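PDB 5EHK: lantibiotic dehydratase from Microbispora corallina, which probably dehydrates serine and threonine residues of the NAI-107 precursor peptide in a tRNA-dependent manner, as part of lantibiotic biosynthesis. Local coordinates for residues G418-L428 against L608-N616; A565-I573 against S587-L597. All coordinates share one frame; numbering follows the deposited sequence.

In the fold
Both contacts belong to one mixed sheet within the N-terminal lantibiotic dehydratase region. Interaction 1 pairs the edge strand 423-424 with 611-615; strands 620-624 and 629-634 follow across the sheet, and then come 566-572 and 591-595, the pair of interaction 2. Their centres lie about 18 Å apart. Along the chain, interaction 2 is nested inside the long loop that interaction 1 closes, so residues 418-428 join a sheet built mainly from later sequence. Helix 647-656 packs against side chains of both contacts, where Leu611 CD1 comes within 3.9 Å of Ile593 CD1, giving the two a common apolar layer.

Interaction 1 (G418-L428 against L608-N616)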
loop_
_atom_site.group_PDB
_atom_site.type_symbol
_atom_site.label_atom_id
_atom_site.label_comp_id
_atom_site.label_asym_id
_atom_site.label_seq_id
_atom_site.Cartn_x
_atom_site.Cartn_y
_atom_site.Cartn_z
ATOM N N GLY A 418 -21.707 -1.649 -12.163
ATOM C CA GLY A 418 -22.678 -0.678 -11.709
ATOM C C GLY A 418 -23.661 -1.262 -10.702
ATOM O O GLY A 418 -23.512 -2.393 -10.215
ATOM N N ALA A 419 -24.708 -0.498 -10.428
ATOM C CA ALA A 419 -25.645 -0.826 -9.373
ATOM C C ALA A 419 -26.991 -1.349 -9.891
ATOM O O ALA A 419 -27.961 -1.401 -9.137
ATOM C CB ALA A 419 -25.854 0.385 -8.493
ATOM N N ASP A 420 -27.070 -1.709 -11.170
ATOM C CA ASP A 420 -28.322 -2.258 -11.698
ATOM C C ASP A 420 -28.131 -3.569 -12.409
ATOM O O ASP A 420 -28.810 -3.847 -13.387
ATOM C CB ASP A 420 -29.018 -1.292 -12.645
ATOM C CG ASP A 420 -29.364 0.015 -11.981
ATOM O OD1 ASP A 420 -30.344 0.028 -11.202
ATOM O OD2 ASP A 420 -28.673 1.027 -12.252
ATOM N N ARG A 421 -27.214 -4.387 -11.915
ATOM C CA ARG A 421 -26.885 -5.605 -12.613
ATOM C C ARG A 421 -26.542 -6.684 -11.614
ATOM O O ARG A 421 -25.890 -6.414 -10.613
ATOM C CB ARG A 421 -25.703 -5.362 -13.550
ATOM C CG ARG A 421 -25.193 -6.630 -14.210
ATOM C CD ARG A 421 -24.593 -6.379 -15.575
ATOM N NE ARG A 421 -24.048 -7.615 -16.111
ATOM C CZ ARG A 421 -22.903 -7.708 -16.776
ATOM N NH1 ARG A 421 -22.182 -6.611 -17.001
ATOM N NH2 ARG A 421 -22.494 -8.898 -17.224
ATOM N N ALA A 422 -27.035 -7.891 -11.854
ATOM C CA ALA A 422 -26.670 -9.015 -11.014
ATOM C C ALA A 422 -25.798 -9.929 -11.844
ATOM O O ALA A 422 -26.012 -10.072 -13.044
ATOM C CB ALA A 422 -27.896 -9.744 -10.520
ATOM N N VAL A 423 -24.804 -10.542 -11.219
ATOM C CA VAL A 423 -23.920 -11.412 -11.957
ATOM C C VAL A 423 -24.029 -12.772 -11.314
ATOM O O VAL A 423 -23.918 -12.888 -10.109
ATOM C CB VAL A 423 -22.474 -10.895 -11.882
ATOM C CG1 VAL A 423 -21.531 -11.812 -12.633
ATOM C CG2 VAL A 423 -22.381 -9.478 -12.427
ATOM N N PRO A 424 -24.268 -13.810 -12.099
ATOM C CA PRO A 424 -24.396 -15.119 -11.441
ATOM C C PRO A 424 -23.204 -15.360 -10.549
ATOM O O PRO A 424 -22.111 -15.208 -11.058
ATOM C CB PRO A 424 -24.382 -16.105 -12.609
ATOM C CG PRO A 424 -24.916 -15.310 -13.782
ATOM C CD PRO A 424 -24.374 -13.900 -13.566
ATOM N N LEU A 425 -23.395 -15.582 -9.249
ATOM C CA LEU A 425 -22.275 -15.967 -8.384
ATOM C C LEU A 425 -21.682 -17.176 -9.058
ATOM O O LEU A 425 -22.434 -18.114 -9.323
ATOM C CB LEU A 425 -22.782 -16.403 -6.998
ATOM C CG LEU A 425 -21.641 -16.780 -6.057
ATOM C CD1 LEU A 425 -21.910 -16.274 -4.698
ATOM C CD2 LEU A 425 -21.441 -18.266 -6.015
ATOM N N LEU A 426 -20.368 -17.180 -9.267
ATOM C CA LEU A 426 -19.642 -18.251 -10.005
ATOM C C LEU A 426 -19.036 -17.664 -11.253
ATOM O O LEU A 426 -17.859 -17.867 -11.527
ATOM C CB LEU A 426 -20.473 -19.489 -10.368
ATOM C CG LEU A 426 -20.014 -20.866 -9.864
ATOM C CD1 LEU A 426 -19.672 -20.887 -8.364
ATOM C CD2 LEU A 426 -21.081 -21.932 -10.163
ATOM N N GLU A 427 -19.830 -16.911 -12.000
ATOM C CA GLU A 427 -19.262 -16.110 -13.059
ATOM C C GLU A 427 -18.469 -14.955 -12.442
ATOM O O GLU A 427 -17.347 -14.665 -12.863
ATOM C CB GLU A 427 -20.346 -15.570 -13.956
ATOM C CG GLU A 427 -19.824 -14.612 -15.012
ATOM C CD GLU A 427 -20.964 -13.944 -15.738
ATOM O OE1 GLU A 427 -21.920 -14.678 -16.085
ATOM O OE2 GLU A 427 -20.914 -12.705 -15.949
ATOM N N LEU A 428 -19.051 -14.317 -11.427
ATOM C CA LEU A 428 -18.357 -13.288 -10.678
ATOM C C LEU A 428 -17.052 -13.838 -10.123
ATOM O O LEU A 428 -16.036 -13.172 -10.184
ATOM C CB LEU A 428 -19.219 -12.803 -9.518
ATOM C CG LEU A 428 -18.624 -11.629 -8.745
ATOM C CD1 LEU A 428 -18.569 -10.397 -9.627
ATOM C CD2 LEU A 428 -19.386 -11.364 -7.472
ATOM N N LEU A 608 -26.840 -23.434 -5.756
ATOM C CA LEU A 608 -25.824 -22.425 -6.000
ATOM C C LEU A 608 -25.983 -21.689 -7.342
ATOM O O LEU A 608 -25.859 -20.463 -7.395
ATOM C CB LEU A 608 -24.459 -23.093 -5.911
ATOM C CG LEU A 608 -23.221 -22.250 -6.026
ATOM C CD1 LEU A 608 -23.416 -21.099 -5.066
ATOM C CD2 LEU A 608 -22.090 -23.123 -5.583
ATOM N N ASP A 609 -26.283 -22.418 -8.416
ATOM C CA ASP A 609 -26.334 -21.791 -9.735
ATOM C C ASP A 609 -27.548 -20.900 -9.922
ATOM O O ASP A 609 -27.725 -20.329 -10.986
ATOM C CB ASP A 609 -26.225 -22.809 -10.886
ATOM C CG ASP A 609 -27.354 -23.859 -10.893
ATOM O OD1 ASP A 609 -28.469 -23.624 -10.345
ATOM O OD2 ASP A 609 -27.110 -24.945 -11.475
ATOM N N GLU A 610 -28.390 -20.796 -8.897
ATOM C CA GLU A 610 -29.538 -19.904 -8.963
ATOM C C GLU A 610 -29.235 -18.567 -8.314
ATOM O O GLU A 610 -30.095 -17.680 -8.276
ATOM C CB GLU A 610 -30.762 -20.517 -8.306
ATOM C CG GLU A 610 -31.241 -21.812 -8.917
ATOM C CD GLU A 610 -32.581 -22.282 -8.311
ATOM O OE1 GLU A 610 -33.183 -21.527 -7.489
ATOM O OE2 GLU A 610 -33.024 -23.408 -8.656
ATOM N N LEU A 611 -28.016 -18.427 -7.801
ATOM C CA LEU A 611 -27.646 -17.256 -7.028
ATOM C C LEU A 611 -26.893 -16.186 -7.841
ATOM O O LEU A 611 -26.104 -16.506 -8.706
ATOM C CB LEU A 611 -26.853 -17.701 -5.804
ATOM C CG LEU A 611 -27.662 -18.604 -4.873
ATOM C CD1 LEU A 611 -26.884 -19.006 -3.607
ATOM C CD2 LEU A 611 -28.970 -17.887 -4.508
ATOM N N GLY A 612 -27.149 -14.916 -7.543
ATOM C CA GLY A 612 -26.492 -13.799 -8.196
ATOM C C GLY A 612 -26.024 -12.749 -7.197
ATOM O O GLY A 612 -26.360 -12.800 -6.006
ATOM N N VAL A 613 -25.185 -11.826 -7.649
ATOM C CA VAL A 613 -24.691 -10.779 -6.774
ATOM C C VAL A 613 -24.940 -9.425 -7.451
ATOM O O VAL A 613 -24.626 -9.252 -8.633
ATOM C CB VAL A 613 -23.193 -10.969 -6.459
ATOM C CG1 VAL A 613 -22.747 -10.012 -5.366
ATOM C CG2 VAL A 613 -22.892 -12.396 -6.042
ATOM N N GLY A 614 -25.521 -8.489 -6.703
ATOM C CA GLY A 614 -25.834 -7.147 -7.161
ATOM C C GLY A 614 -25.164 -6.199 -6.169
ATOM O O GLY A 614 -24.552 -6.640 -5.194
ATOM N N ALA A 615 -25.275 -4.897 -6.394
ATOM C CA ALA A 615 -24.622 -3.928 -5.533
ATOM C C ALA A 615 -25.331 -2.576 -5.516
ATOM O O ALA A 615 -25.941 -2.176 -6.500
ATOM C CB ALA A 615 -23.202 -3.752 -5.972
ATOM N N ASN A 616 -25.292 -1.898 -4.373
ATOM C CA ASN A 616 -25.630 -0.471 -4.308
ATOM C C ASN A 616 -24.443 0.255 -3.692
ATOM O O ASN A 616 -23.407 -0.365 -3.452
ATOM C CB ASN A 616 -26.930 -0.209 -3.527
ATOM C CG ASN A 616 -26.863 -0.664 -2.069
ATOM O OD1 ASN A 616 -25.807 -0.664 -1.427
ATOM N ND2 ASN A 616 -28.001 -1.101 -1.557
HETATM O O HOH W 1 -25.589 -4.199 -9.057
#
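Leu425, Leu428 and Val613 form the tight part of this contact. Val613 CG2 sits 3.9 Å from Leu428 CD2 and 4.1 Å from Leu425 CB, and the Leu428 and Val613 side chains cross at about a right angle. With CG turned opposite the backbone N (chi1 -179°), Leu425 brings its CD2 to 3.6 Å from Leu608 CD1, these two side chains also crossing at about a right angle; Leu651 and Leu652 of helix 647-656 also touch Leu425. Val423 and Val613 are an antiparallel hydrogen-bonded pair, with Val423 N to Val613 O at 2.9 Å and Val613 N returning to Val423 O at 3.0 Å. Leu425 N adds a bond to Leu611 O. This short ladder sets strand 423-424 on the edge of the mixed sheet beside strand 611-615, just after helix 407-417. Pro424 faces Gly612 in a non-hydrogen-bonded pair. Toward Gly418 direct pairing gives way to a water, which accepts from Ala615 N at 2.8 Å and lies near both Gly418 O and Arg421 O. Here the cover is looser: Ala419 is partly exposed and its CA meets Ala615 O at 3.2 Å, while the Arg421 side chain leads away to touch Ser808.

Interaction 2 (A565-I573 against S587-L597); sequences AVAADVAFI and SYSGRRISVGL
Ala571 CB lies over one face of the Arg592 guanidinium, 3.3 Å above its plane and offset toward the rim, with NH1 its nearest atom at 3.4 Å. At the edge, Arg592 NE donates to Ser594 OG, which is also hydrogen-bonded to Glu605 OE1. NH2 donates to the backbone O of Pro288. Arg592 runs extended from CG to NE, which carries the charged group alongside strand 566-572 as far as Ala571. The other flat group, the Asp569 carboxylate, is turned to the loop before strand 591-595. Its CG stands opposite the carbonyl carbon (chi1 -55°), and Asp569 OD2 takes Ser589 N on its syn lone pair at 3.0 Å. Ser587 OG also approaches Asp569 OD2, too closely in the model for its geometry to be relied on. Ser589 OG lies 2.9 Å from Asp569 OD1 and nearly as close to OD2, weak contacts between which its one proton is not settled; it also bonds to Arg558 NE. The aspartate thus ties down the incoming loop while its backbone takes part in the sheet.

Strands 566-572 and 591-595 run parallel, joined through helix 577-580 as a beta-alpha-beta unit. Asp569 N binds Arg591 O, Ile593 N binds Asp569 O at 2.7 Å, and Ala571 N binds Ile593 O. Val595 N to Ala571 O is the last rung.

Val570, Phe572, Ile593 and Val595 share the face covered by helix 647-656; on the same side, Ile593 CD1 meets Ala568 CB at 4.0 Å. Past the last rung, Leu597 folds back against the end of strand 566-572: its CD1 rests 3.4 Å from Phe572 C, and the Leu597 and Ile573 side chains cross at about a right angle, with Leu597 CD2 3.7 Å from Ile573 CB. Gly596 makes this turn with positive phi, its N bound by Gln200 OE1.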
loop_
_atom_site.group_PDB
_atom_site.type_symbol
_atom_site.label_atom_id
_atom_site.label_comp_id
_atom_site.label_asym_id
_atom_site.label_seq_id
_atom_site.Cartn_x
_atom_site.Cartn_y
_atom_site.Cartn_z
ATOM N N ALA A 565 -36.058 -11.116 2.751
ATOM C CA ALA A 565 -34.972 -11.996 2.421
ATOM C C ALA A 565 -35.312 -13.449 2.734
ATOM O O ALA A 565 -36.034 -13.747 3.678
ATOM C CB ALA A 565 -33.746 -11.566 3.181
ATOM N N VAL A 566 -34.764 -14.346 1.929
ATOM C CA VAL A 566 -34.805 -15.764 2.202
ATOM C C VAL A 566 -33.597 -16.107 3.037
ATOM O O VAL A 566 -32.493 -15.750 2.667
ATOM C CB VAL A 566 -34.662 -16.562 0.914
ATOM C CG1 VAL A 566 -34.651 -18.050 1.222
ATOM C CG2 VAL A 566 -35.769 -16.191 -0.078
ATOM N N ALA A 567 -33.785 -16.824 4.140
ATOM C CA ALA A 567 -32.667 -17.244 4.968
ATOM C C ALA A 567 -32.154 -18.567 4.445
ATOM O O ALA A 567 -32.926 -19.375 3.954
ATOM C CB ALA A 567 -33.112 -17.395 6.416
ATOM N N ALA A 568 -30.853 -18.797 4.529
ATOM C CA ALA A 568 -30.314 -20.084 4.119
ATOM C C ALA A 568 -29.036 -20.370 4.880
ATOM O O ALA A 568 -28.451 -19.464 5.473
ATOM C CB ALA A 568 -30.071 -20.115 2.627
ATOM N N ASP A 569 -28.618 -21.632 4.870
ATOM C CA ASP A 569 -27.376 -22.056 5.497
ATOM C C ASP A 569 -26.483 -22.634 4.409
ATOM O O ASP A 569 -26.957 -23.356 3.519
ATOM C CB ASP A 569 -27.656 -23.119 6.566
ATOM C CG ASP A 569 -28.670 -22.637 7.615
ATOM O OD1 ASP A 569 -28.389 -21.590 8.241
ATOM O OD2 ASP A 569 -29.765 -23.254 7.775
ATOM N N VAL A 570 -25.198 -22.271 4.448
ATOM C CA VAL A 570 -24.228 -22.777 3.481
ATOM C C VAL A 570 -23.571 -23.954 4.151
ATOM O O VAL A 570 -23.238 -23.868 5.317
ATOM C CB VAL A 570 -23.196 -21.700 3.063
ATOM C CG1 VAL A 570 -22.982 -20.697 4.165
ATOM C CG2 VAL A 570 -21.871 -22.330 2.641
ATOM N N ALA A 571 -23.417 -25.060 3.431
ATOM C CA ALA A 571 -22.695 -26.224 3.939
ATOM C C ALA A 571 -21.583 -26.587 2.959
ATOM O O ALA A 571 -21.825 -26.694 1.750
ATOM C CB ALA A 571 -23.661 -27.416 4.127
ATOM N N PHE A 572 -20.363 -26.750 3.447
ATOM C CA PHE A 572 -19.259 -27.078 2.539
ATOM C C PHE A 572 -18.296 -28.134 3.102
ATOM O O PHE A 572 -18.196 -28.323 4.318
ATOM C CB PHE A 572 -18.466 -25.820 2.217
ATOM C CG PHE A 572 -17.783 -25.242 3.404
ATOM C CD1 PHE A 572 -16.560 -25.737 3.826
ATOM C CD2 PHE A 572 -18.376 -24.223 4.123
ATOM C CE1 PHE A 572 -15.942 -25.225 4.943
ATOM C CE2 PHE A 572 -17.770 -23.698 5.232
ATOM C CZ PHE A 572 -16.546 -24.193 5.647
ATOM N N ILE A 573 -17.547 -28.790 2.227
ATOM C CA ILE A 573 -16.531 -29.705 2.712
ATOM C C ILE A 573 -15.267 -28.941 3.101
ATOM O O ILE A 573 -14.710 -28.202 2.306
ATOM C CB ILE A 573 -16.215 -30.826 1.696
ATOM C CG1 ILE A 573 -15.257 -31.836 2.332
ATOM C CG2 ILE A 573 -15.643 -30.251 0.409
ATOM C CD1 ILE A 573 -15.849 -32.568 3.529
ATOM N N SER A 587 -28.833 -27.519 9.795
ATOM C CA SER A 587 -29.338 -26.317 9.193
ATOM C C SER A 587 -30.800 -26.157 9.590
ATOM O O SER A 587 -31.583 -27.114 9.481
ATOM C CB SER A 587 -29.202 -26.426 7.679
ATOM O OG SER A 587 -30.076 -25.555 7.011
ATOM N N TYR A 588 -31.156 -24.962 10.075
ATOM C CA TYR A 588 -32.487 -24.695 10.601
ATOM C C TYR A 588 -33.177 -23.542 9.894
ATOM O O TYR A 588 -34.322 -23.208 10.205
ATOM C CB TYR A 588 -32.450 -24.403 12.099
ATOM C CG TYR A 588 -32.029 -25.573 12.954
ATOM C CD1 TYR A 588 -32.709 -26.800 12.885
ATOM C CD2 TYR A 588 -30.965 -25.452 13.850
ATOM C CE1 TYR A 588 -32.314 -27.890 13.673
ATOM C CE2 TYR A 588 -30.573 -26.528 14.645
ATOM C CZ TYR A 588 -31.251 -27.744 14.559
ATOM O OH TYR A 588 -30.869 -28.807 15.356
ATOM N N SER A 589 -32.478 -22.879 8.986
ATOM C CA SER A 589 -33.159 -21.922 8.136
ATOM C C SER A 589 -34.038 -22.774 7.220
ATOM O O SER A 589 -33.907 -24.008 7.179
ATOM C CB SER A 589 -32.130 -21.102 7.345
ATOM O OG SER A 589 -31.108 -20.605 8.215
ATOM N N GLY A 590 -34.927 -22.161 6.465
ATOM C CA GLY A 590 -35.649 -22.968 5.490
ATOM C C GLY A 590 -34.828 -23.709 4.426
ATOM O O GLY A 590 -35.330 -24.629 3.773
ATOM N N ARG A 591 -33.585 -23.267 4.208
ATOM C CA ARG A 591 -32.818 -23.648 3.013
ATOM C C ARG A 591 -31.370 -23.995 3.291
ATOM O O ARG A 591 -30.747 -23.498 4.247
ATOM C CB ARG A 591 -32.809 -22.493 2.016
ATOM C CG ARG A 591 -34.181 -21.996 1.614
ATOM C CD ARG A 591 -34.833 -22.938 0.637
ATOM N NE ARG A 591 -36.135 -22.421 0.241
ATOM C CZ ARG A 591 -37.262 -22.743 0.867
ATOM N NH1 ARG A 591 -37.201 -23.594 1.892
ATOM N NH2 ARG A 591 -38.431 -22.229 0.470
ATOM N N ARG A 592 -30.821 -24.817 2.407
ATOM C CA ARG A 592 -29.404 -25.123 2.451
ATOM C C ARG A 592 -28.758 -24.973 1.091
ATOM O O ARG A 592 -29.341 -25.371 0.065
ATOM C CB ARG A 592 -29.182 -26.522 3.007
ATOM C CG ARG A 592 -27.868 -27.151 2.636
ATOM C CD ARG A 592 -27.720 -28.469 3.348
ATOM N NE ARG A 592 -26.743 -29.301 2.661
ATOM C CZ ARG A 592 -25.816 -30.036 3.263
ATOM N NH1 ARG A 592 -25.706 -30.046 4.586
ATOM N NH2 ARG A 592 -24.986 -30.754 2.529
ATOM N N ILE A 593 -27.558 -24.384 1.092
ATOM C CA ILE A 593 -26.735 -24.259 -0.114
ATOM C C ILE A 593 -25.559 -25.201 0.029
ATOM O O ILE A 593 -24.609 -24.944 0.763
ATOM C CB ILE A 593 -26.220 -22.812 -0.290
ATOM C CG1 ILE A 593 -27.380 -21.817 -0.202
ATOM C CG2 ILE A 593 -25.489 -22.652 -1.600
ATOM C CD1 ILE A 593 -26.965 -20.393 0.074
ATOM N N SER A 594 -25.615 -26.311 -0.678
ATOM C CA SER A 594 -24.533 -27.275 -0.616
ATOM C C SER A 594 -23.474 -26.821 -1.583
ATOM O O SER A 594 -23.788 -26.521 -2.740
ATOM C CB SER A 594 -25.031 -28.655 -1.020
ATOM O OG SER A 594 -26.225 -28.983 -0.340
ATOM N N VAL A 595 -22.233 -26.757 -1.109
ATOM C CA VAL A 595 -21.087 -26.456 -1.959
ATOM C C VAL A 595 -20.021 -27.529 -1.835
ATOM O O VAL A 595 -19.328 -27.601 -0.823
ATOM C CB VAL A 595 -20.453 -25.138 -1.578
ATOM C CG1 VAL A 595 -19.379 -24.791 -2.568
ATOM C CG2 VAL A 595 -21.505 -24.063 -1.508
ATOM N N GLY A 596 -19.909 -28.391 -2.836
ATOM C CA GLY A 596 -18.909 -29.447 -2.792
ATOM C C GLY A 596 -19.337 -30.657 -1.977
ATOM O O GLY A 596 -18.499 -31.487 -1.635
ATOM N N LEU A 597 -20.635 -30.734 -1.662
ATOM C CA LEU A 597 -21.255 -31.813 -0.894
ATOM C C LEU A 597 -22.597 -32.135 -1.536
ATOM O O LEU A 597 -23.149 -31.285 -2.213
ATOM C CB LEU A 597 -21.521 -31.379 0.547
ATOM C CG LEU A 597 -20.345 -31.034 1.432
ATOM C CD1 LEU A 597 -20.866 -30.332 2.653
ATOM C CD2 LEU A 597 -19.622 -32.302 1.797
#